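Local coordinates for protein phosphatase Slingshot homolog 2 (Homo sapiens, PDB 2NT2) that removes phosphate from proteins, dephosphorylating and so activating the actin-depolymerizing factor cofilin, and thereby regulates actin filament dynamics, at residues Tyr107-Leu111 with Asp112-Asp116; Glu136-Gln139 with Gly140-Ala144. The protein carries 1 engineered substitution. All coordinates share one frame; numbering follows the deposited sequence.

Overall arrangement
Two local contacts, each between side chains three to five residues apart, mark the outer helical end of this catalytic domain. Interaction 1 (Tyr107-Leu111 with Asp112-Asp116) starts helix 111-121, and interaction 2 (Glu136-Gln139 with Gly140-Ala144) ends the next helix along the chain, 129-143. Their centres are about 12 Å apart, and they meet where Leu111 packs on Glu136 and Gln139, with Leu111 CD2 3.8 Å from Glu136 N. The centre of interaction 1 is about 14 Å from the centre of the chain, that of interaction 2 about 18 Å. Both lie away from the catalytic position, Ser88, the engineered stand-in for the cysteine that forms the phosphocysteine intermediate.

Interaction 1: Tyr107-Leu111 with Asp112-Asp116; sequences YGWNL and DRAYD
Leu111 and Tyr115 meet on the inner side of a starting helix. The backbone N of Tyr115 binds Leu111 O at 2.7 Å. Beside this bond Leu111 CD1 rests 4.3 Å from Tyr115 CB; the Tyr115 ring itself leads away, because CG stands anti to the backbone N (chi1 177°). Ala114 completes this buried, apolar part: Trp109 places CE3 3.9 Å from Ala114 CA, so the small residue lets the indole settle close to the backbone of the first turn.

The outer side is exposed and polar. Arg113, bent at chi2 and chi3, folds back over the residues just before the helix, and its aliphatic CD sits close, 3.3 Å from Asn110 CB, while the guanidinium lies farther off. That group stacks on the Asn110 amide with the planes 28° apart, and Asn110 OD1 lies 3.9 Å above one face, offset toward the rim. This is stacking without a hydrogen bond between the groups, and although Asn110 occupies the N-cap position, its side chain makes no capping bond. The guanidinium is turned 66° from the indole plane, with NE 3.7 Å from Trp109 CA. Gly108, with positive phi, takes the chain out of the preceding helix.

The contact thus joins helix 94-107 to helix 111-121: Leu111 is buried against Ile100 and Met104 of the former and Leu135 of helix 129-143, while Tyr115 reaches Ile100 and Met132, and Trp109 meets Tyr117 edge-to-face.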
ATOM      1  N   TYR A 107       6.853 -10.987   5.085  1.00 24.71           N
ATOM      2  CA  TYR A 107       6.633 -12.298   5.698  1.00 23.70           C
ATOM      3  C   TYR A 107       7.156 -13.427   4.823  1.00 27.16           C
ATOM      4  O   TYR A 107       7.027 -14.600   5.174  1.00 34.71           O
ATOM      5  CB  TYR A 107       5.150 -12.488   6.043  1.00 26.15           C
ATOM      6  CG  TYR A 107       4.608 -11.322   6.853  1.00 24.69           C
ATOM      7  CD1 TYR A 107       3.552 -10.558   6.374  1.00 26.53           C
ATOM      8  CD2 TYR A 107       5.152 -10.977   8.085  1.00 23.47           C
ATOM      9  CE1 TYR A 107       3.059  -9.495   7.109  1.00 24.62           C
ATOM     10  CE2 TYR A 107       4.665  -9.916   8.823  1.00 28.72           C
ATOM     11  CZ  TYR A 107       3.609  -9.174   8.328  1.00 29.02           C
ATOM     12  OH  TYR A 107       3.116  -8.115   9.053  1.00 26.34           O
ATOM     13  N   GLY A 108       7.758 -13.056   3.697  1.00 30.54           N
ATOM     14  CA  GLY A 108       8.357 -13.987   2.763  1.00 30.99           C
ATOM     15  C   GLY A 108       7.326 -14.871   2.085  1.00 32.71           C
ATOM     16  O   GLY A 108       7.558 -16.051   1.823  1.00 31.66           O
ATOM     17  N   TRP A 109       6.174 -14.284   1.791  1.00 29.98           N
ATOM     18  CA  TRP A 109       5.050 -14.975   1.187  1.00 29.88           C
ATOM     19  C   TRP A 109       5.171 -15.137  -0.319  1.00 31.23           C
ATOM     20  O   TRP A 109       5.627 -14.231  -1.012  1.00 26.99           O
ATOM     21  CB  TRP A 109       3.775 -14.180   1.529  1.00 28.80           C
ATOM     22  CG  TRP A 109       3.302 -14.449   2.924  1.00 27.40           C
ATOM     23  CD1 TRP A 109       3.897 -15.249   3.854  1.00 29.03           C
ATOM     24  CD2 TRP A 109       2.132 -13.907   3.541  1.00 26.13           C
ATOM     25  NE1 TRP A 109       3.167 -15.242   5.017  1.00 30.83           N
ATOM     26  CE2 TRP A 109       2.077 -14.424   4.850  1.00 26.63           C
ATOM     27  CE3 TRP A 109       1.130 -13.034   3.113  1.00 19.22           C
ATOM     28  CZ2 TRP A 109       1.052 -14.098   5.736  1.00 25.36           C
ATOM     29  CZ3 TRP A 109       0.116 -12.711   3.989  1.00 22.57           C
ATOM     30  CH2 TRP A 109       0.085 -13.242   5.287  1.00 24.59           C
ATOM     31  N   ASN A 110       4.742 -16.281  -0.842  1.00 30.91           N
ATOM     32  CA  ASN A 110       4.623 -16.451  -2.289  1.00 33.33           C
ATOM     33  C   ASN A 110       3.678 -15.395  -2.855  1.00 25.55           C
ATOM     34  O   ASN A 110       2.853 -14.855  -2.117  1.00 19.10           O
ATOM     35  CB  ASN A 110       4.090 -17.841  -2.627  1.00 41.80           C
ATOM     36  CG  ASN A 110       5.163 -18.906  -2.640  1.00 50.94           C
ATOM     37  OD1 ASN A 110       6.322 -18.639  -2.313  1.00 47.84           O
ATOM     38  ND2 ASN A 110       4.767 -20.118  -3.014  1.00 69.99           N
ATOM     39  N   LEU A 111       3.772 -15.098  -4.150  1.00 28.90           N
ATOM     40  CA  LEU A 111       2.904 -14.064  -4.712  1.00 28.45           C
ATOM     41  C   LEU A 111       1.437 -14.460  -4.622  1.00 29.14           C
ATOM     42  O   LEU A 111       0.611 -13.662  -4.165  1.00 27.24           O
ATOM     43  CB  LEU A 111       3.272 -13.748  -6.154  1.00 23.85           C
ATOM     44  CG  LEU A 111       2.262 -12.897  -6.932  1.00 22.40           C
ATOM     45  CD1 LEU A 111       1.934 -11.609  -6.191  1.00 12.56           C
ATOM     46  CD2 LEU A 111       2.802 -12.608  -8.328  1.00 28.85           C
ATOM     47  N   ASP A 112       1.083 -15.660  -5.082  1.00 25.53           N
ATOM     48  CA  ASP A 112      -0.328 -16.039  -5.020  1.00 28.95           C
ATOM     49  C   ASP A 112      -0.836 -16.045  -3.582  1.00 26.32           C
ATOM     50  O   ASP A 112      -1.950 -15.583  -3.340  1.00 26.27           O
ATOM     51  CB  ASP A 112      -0.522 -17.392  -5.704  1.00 41.03           C
ATOM     52  CG  ASP A 112      -0.580 -17.201  -7.215  1.00 51.23           C
ATOM     53  OD1 ASP A 112       0.145 -16.337  -7.749  1.00 35.44           O
ATOM     54  OD2 ASP A 112      -1.386 -17.906  -7.867  1.00 77.14           O
ATOM     55  N   ARG A 113       0.013 -16.510  -2.693  1.00 19.93           N
ATOM     56  CA  ARG A 113      -0.081 -16.428  -1.249  1.00 25.93           C
ATOM     57  C   ARG A 113      -0.558 -15.050  -0.781  1.00 20.78           C
ATOM     58  O   ARG A 113      -1.602 -14.918  -0.153  1.00 24.57           O
ATOM     59  CB  ARG A 113       1.302 -16.666  -0.652  1.00 33.61           C
ATOM     60  CG  ARG A 113       1.447 -17.642   0.492  1.00 34.11           C
ATOM     61  CD  ARG A 113       2.626 -18.568   0.237  1.00 33.26           C
ATOM     62  NE  ARG A 113       3.707 -18.431   1.215  1.00 32.99           N
ATOM     63  CZ  ARG A 113       4.637 -19.352   1.402  1.00 30.99           C
ATOM     64  NH1 ARG A 113       4.627 -20.477   0.697  1.00 37.02           N
ATOM     65  NH2 ARG A 113       5.588 -19.165   2.307  1.00 30.02           N
ATOM     66  N   ALA A 114       0.243 -14.036  -1.076  1.00 14.67           N
ATOM     67  CA  ALA A 114       0.016 -12.660  -0.650  1.00 11.93           C
ATOM     68  C   ALA A 114      -1.136 -12.029  -1.419  1.00 10.94           C
ATOM     69  O   ALA A 114      -2.011 -11.394  -0.835  1.00 16.49           O
ATOM     70  CB  ALA A 114       1.281 -11.831  -0.828  1.00 20.62           C
ATOM     71  N   TYR A 115      -1.158 -12.209  -2.743  1.00 17.60           N
ATOM     72  CA  TYR A 115      -2.285 -11.683  -3.517  1.00 22.33           C
ATOM     73  C   TYR A 115      -3.600 -12.252  -2.978  1.00 21.94           C
ATOM     74  O   TYR A 115      -4.536 -11.501  -2.724  1.00 21.81           O
ATOM     75  CB  TYR A 115      -2.131 -12.004  -4.999  1.00 21.92           C
ATOM     76  CG  TYR A 115      -3.276 -11.556  -5.874  1.00 25.08           C
ATOM     77  CD1 TYR A 115      -3.318 -10.265  -6.389  1.00 29.26           C
ATOM     78  CD2 TYR A 115      -4.321 -12.414  -6.192  1.00 31.16           C
ATOM     79  CE1 TYR A 115      -4.362  -9.841  -7.193  1.00 33.35           C
ATOM     80  CE2 TYR A 115      -5.372 -12.003  -6.996  1.00 35.31           C
ATOM     81  CZ  TYR A 115      -5.386 -10.715  -7.493  1.00 34.95           C
ATOM     82  OH  TYR A 115      -6.430 -10.307  -8.292  1.00 41.48           O
ATOM     83  N   ASP A 116      -3.639 -13.568  -2.798  1.00 20.50           N
ATOM     84  CA  ASP A 116      -4.768 -14.275  -2.229  1.00 22.53           C
ATOM     85  C   ASP A 116      -5.128 -13.765  -0.835  1.00 18.45           C
ATOM     86  O   ASP A 116      -6.300 -13.643  -0.487  1.00 13.80           O
ATOM     87  CB  ASP A 116      -4.464 -15.776  -2.121  1.00 24.80           C
ATOM     88  CG  ASP A 116      -4.605 -16.489  -3.450  1.00 29.31           C
ATOM     89  OD1 ASP A 116      -4.920 -15.827  -4.459  1.00 31.49           O
ATOM     90  OD2 ASP A 116      -4.411 -17.724  -3.471  1.00 29.25           O
TER

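Interaction 2: Glu136-Gln139 with Gly140-Ala144; sequences EEYQ and GILLA
Tyr138 and Leu142, one helical turn apart, form the principal side-chain pair. The leucine approaches the aromatic ring over one face: CD1 lies 4.1 Å from the ring centroid and 26° off the normal, a CH-pi contact displaced toward the CE2 side, where CD1 comes within 3.7 Å of Tyr138 CE2. The second methyl, CD2, stays near the phenol end, 4.0 Å from CZ of Tyr138. The two first torsions differ: Tyr138 CG stands anti to the backbone N (chi1 -168°), Leu142 CG anti to its carbonyl carbon (chi1 -73°), and together they bring the leucine against the ring. Both Leu142 methyls would probably lose their aromatic partner, and a gap would open beside Ala101 and Trp67, were Tyr138 an alanine.

A second pair crosses obliquely on a more exposed side. Glu137 is extended, and its aliphatic CG lies 3.7 Å from Ile141 CD1, so this glutamate contributes hydrocarbon to the contact. The backbone beneath holds both pairs in step: Leu142 N bonds to Tyr138 O at 2.6 Å, and Ile141 N to Glu137 O.

Such i to i+4 pairing is characteristic of an alpha-helix. Here it belongs to the closing turns of helix 129-143 in the dual-specificity phosphatase fold, where Tyr138 is buried against helix 94-107 and meets Trp67 edge-to-face.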
ATOM      1  N   GLU A 136       5.241 -10.339 -10.120  1.00 25.88           N
ATOM      2  CA  GLU A 136       5.888 -11.565 -10.563  1.00 23.96           C
ATOM      3  C   GLU A 136       7.400 -11.366 -10.657  1.00 19.77           C
ATOM      4  O   GLU A 136       8.180 -12.228 -10.262  1.00 18.27           O
ATOM      5  CB  GLU A 136       5.382 -11.993 -11.935  1.00 26.55           C
ATOM      6  CG  GLU A 136       4.035 -12.680 -11.968  1.00 31.46           C
ATOM      7  CD  GLU A 136       3.519 -12.826 -13.395  1.00 31.88           C
ATOM      8  OE1 GLU A 136       4.349 -12.775 -14.333  1.00 25.07           O
ATOM      9  OE2 GLU A 136       2.286 -12.976 -13.551  1.00 25.39           O
ATOM     10  N   GLU A 137       7.807 -10.216 -11.202  1.00 20.13           N
ATOM     11  CA  GLU A 137       9.236  -9.911 -11.211  1.00 26.59           C
ATOM     12  C   GLU A 137       9.761  -9.849  -9.774  1.00 29.70           C
ATOM     13  O   GLU A 137      10.747 -10.508  -9.450  1.00 25.16           O
ATOM     14  CB  GLU A 137       9.530  -8.600 -11.943  1.00 24.50           C
ATOM     15  CG  GLU A 137      11.014  -8.336 -12.133  1.00 21.42           C
ATOM     16  CD  GLU A 137      11.337  -7.245 -13.128  1.00 28.66           C
ATOM     17  OE1 GLU A 137      12.544  -6.923 -13.252  1.00 17.82           O
ATOM     18  OE2 GLU A 137      10.407  -6.718 -13.776  1.00 26.90           O
ATOM     19  N   TYR A 138       9.083  -9.058  -8.954  1.00 23.86           N
ATOM     20  CA  TYR A 138       9.479  -8.808  -7.572  1.00 16.64           C
ATOM     21  C   TYR A 138       9.757 -10.129  -6.863  1.00 15.84           C
ATOM     22  O   TYR A 138      10.787 -10.305  -6.215  1.00 23.96           O
ATOM     23  CB  TYR A 138       8.387  -8.031  -6.850  1.00 20.08           C
ATOM     24  CG  TYR A 138       8.753  -7.445  -5.513  1.00 17.70           C
ATOM     25  CD1 TYR A 138       9.898  -6.681  -5.363  1.00 19.78           C
ATOM     26  CD2 TYR A 138       7.955  -7.650  -4.393  1.00 11.13           C
ATOM     27  CE1 TYR A 138      10.253  -6.134  -4.146  1.00 22.39           C
ATOM     28  CE2 TYR A 138       8.297  -7.106  -3.166  1.00 18.39           C
ATOM     29  CZ  TYR A 138       9.445  -6.350  -3.049  1.00 19.56           C
ATOM     30  OH  TYR A 138       9.800  -5.800  -1.839  1.00 17.75           O
ATOM     31  N   GLN A 139       8.831 -11.063  -7.042  1.00 16.35           N
ATOM     32  CA  GLN A 139       8.990 -12.428  -6.560  1.00 16.89           C
ATOM     33  C   GLN A 139      10.336 -13.010  -6.983  1.00 22.36           C
ATOM     34  O   GLN A 139      11.127 -13.440  -6.144  1.00 35.18           O
ATOM     35  CB  GLN A 139       7.851 -13.291  -7.098  1.00 18.28           C
ATOM     36  CG  GLN A 139       7.845 -14.724  -6.574  1.00 17.38           C
ATOM     37  CD  GLN A 139       6.555 -15.420  -6.971  1.00 23.43           C
ATOM     38  OE1 GLN A 139       6.183 -15.389  -8.145  1.00 37.19           O
ATOM     39  NE2 GLN A 139       5.878 -16.013  -5.997  1.00 32.14           N
ATOM     40  N   GLY A 140      10.596 -12.997  -8.288  1.00 19.21           N
ATOM     41  CA  GLY A 140      11.862 -13.477  -8.807  1.00 24.99           C
ATOM     42  C   GLY A 140      13.034 -12.739  -8.188  1.00 27.18           C
ATOM     43  O   GLY A 140      14.053 -13.335  -7.849  1.00 25.77           O
ATOM     44  N   ILE A 141      12.892 -11.425  -8.022  1.00 24.47           N
ATOM     45  CA  ILE A 141      13.974 -10.648  -7.428  1.00 23.13           C
ATOM     46  C   ILE A 141      14.170 -11.035  -5.969  1.00 26.39           C
ATOM     47  O   ILE A 141      15.289 -11.206  -5.480  1.00 33.68           O
ATOM     48  CB  ILE A 141      13.728  -9.134  -7.539  1.00 24.80           C
ATOM     49  CG1 ILE A 141      13.803  -8.587  -8.963  1.00 30.40           C
ATOM     50  CG2 ILE A 141      14.687  -8.390  -6.618  1.00 18.44           C
ATOM     51  CD1 ILE A 141      13.011  -7.324  -9.208  1.00 12.79           C
ATOM     52  N   LEU A 142      13.074 -11.196  -5.230  1.00 23.13           N
ATOM     53  CA  LEU A 142      13.213 -11.513  -3.808  1.00 22.80           C
ATOM     54  C   LEU A 142      13.960 -12.830  -3.617  1.00 24.76           C
ATOM     55  O   LEU A 142      14.737 -12.988  -2.674  1.00 25.46           O
ATOM     56  CB  LEU A 142      11.838 -11.546  -3.149  1.00 17.69           C
ATOM     57  CG  LEU A 142      11.160 -10.187  -2.929  1.00 22.66           C
ATOM     58  CD1 LEU A 142       9.849 -10.345  -2.178  1.00 19.47           C
ATOM     59  CD2 LEU A 142      12.089  -9.235  -2.188  1.00 21.02           C
ATOM     60  N   LEU A 143      13.727 -13.755  -4.541  1.00 26.83           N
ATOM     61  CA  LEU A 143      14.402 -15.042  -4.547  1.00 32.11           C
ATOM     62  C   LEU A 143      15.852 -14.923  -4.997  1.00 38.38           C
ATOM     63  O   LEU A 143      16.773 -15.371  -4.314  1.00 40.69           O
ATOM     64  CB  LEU A 143      13.674 -16.030  -5.466  1.00 28.36           C
ATOM     65  CG  LEU A 143      12.149 -15.980  -5.432  1.00 37.67           C
ATOM     66  CD1 LEU A 143      11.556 -16.981  -6.410  1.00 59.76           C
ATOM     67  CD2 LEU A 143      11.634 -16.216  -4.019  1.00 39.72           C
ATOM     68  N   ALA A 144      16.081 -14.338  -6.165  1.00 42.46           N
ATOM     69  CA  ALA A 144      17.438 -14.303  -6.714  1.00 45.01           C
ATOM     70  C   ALA A 144      18.355 -13.429  -5.878  1.00 48.47           C
ATOM     71  O   ALA A 144      19.533 -13.740  -5.684  1.00 50.99           O
ATOM     72  CB  ALA A 144      17.402 -13.839  -8.163  1.00 34.84           C
TER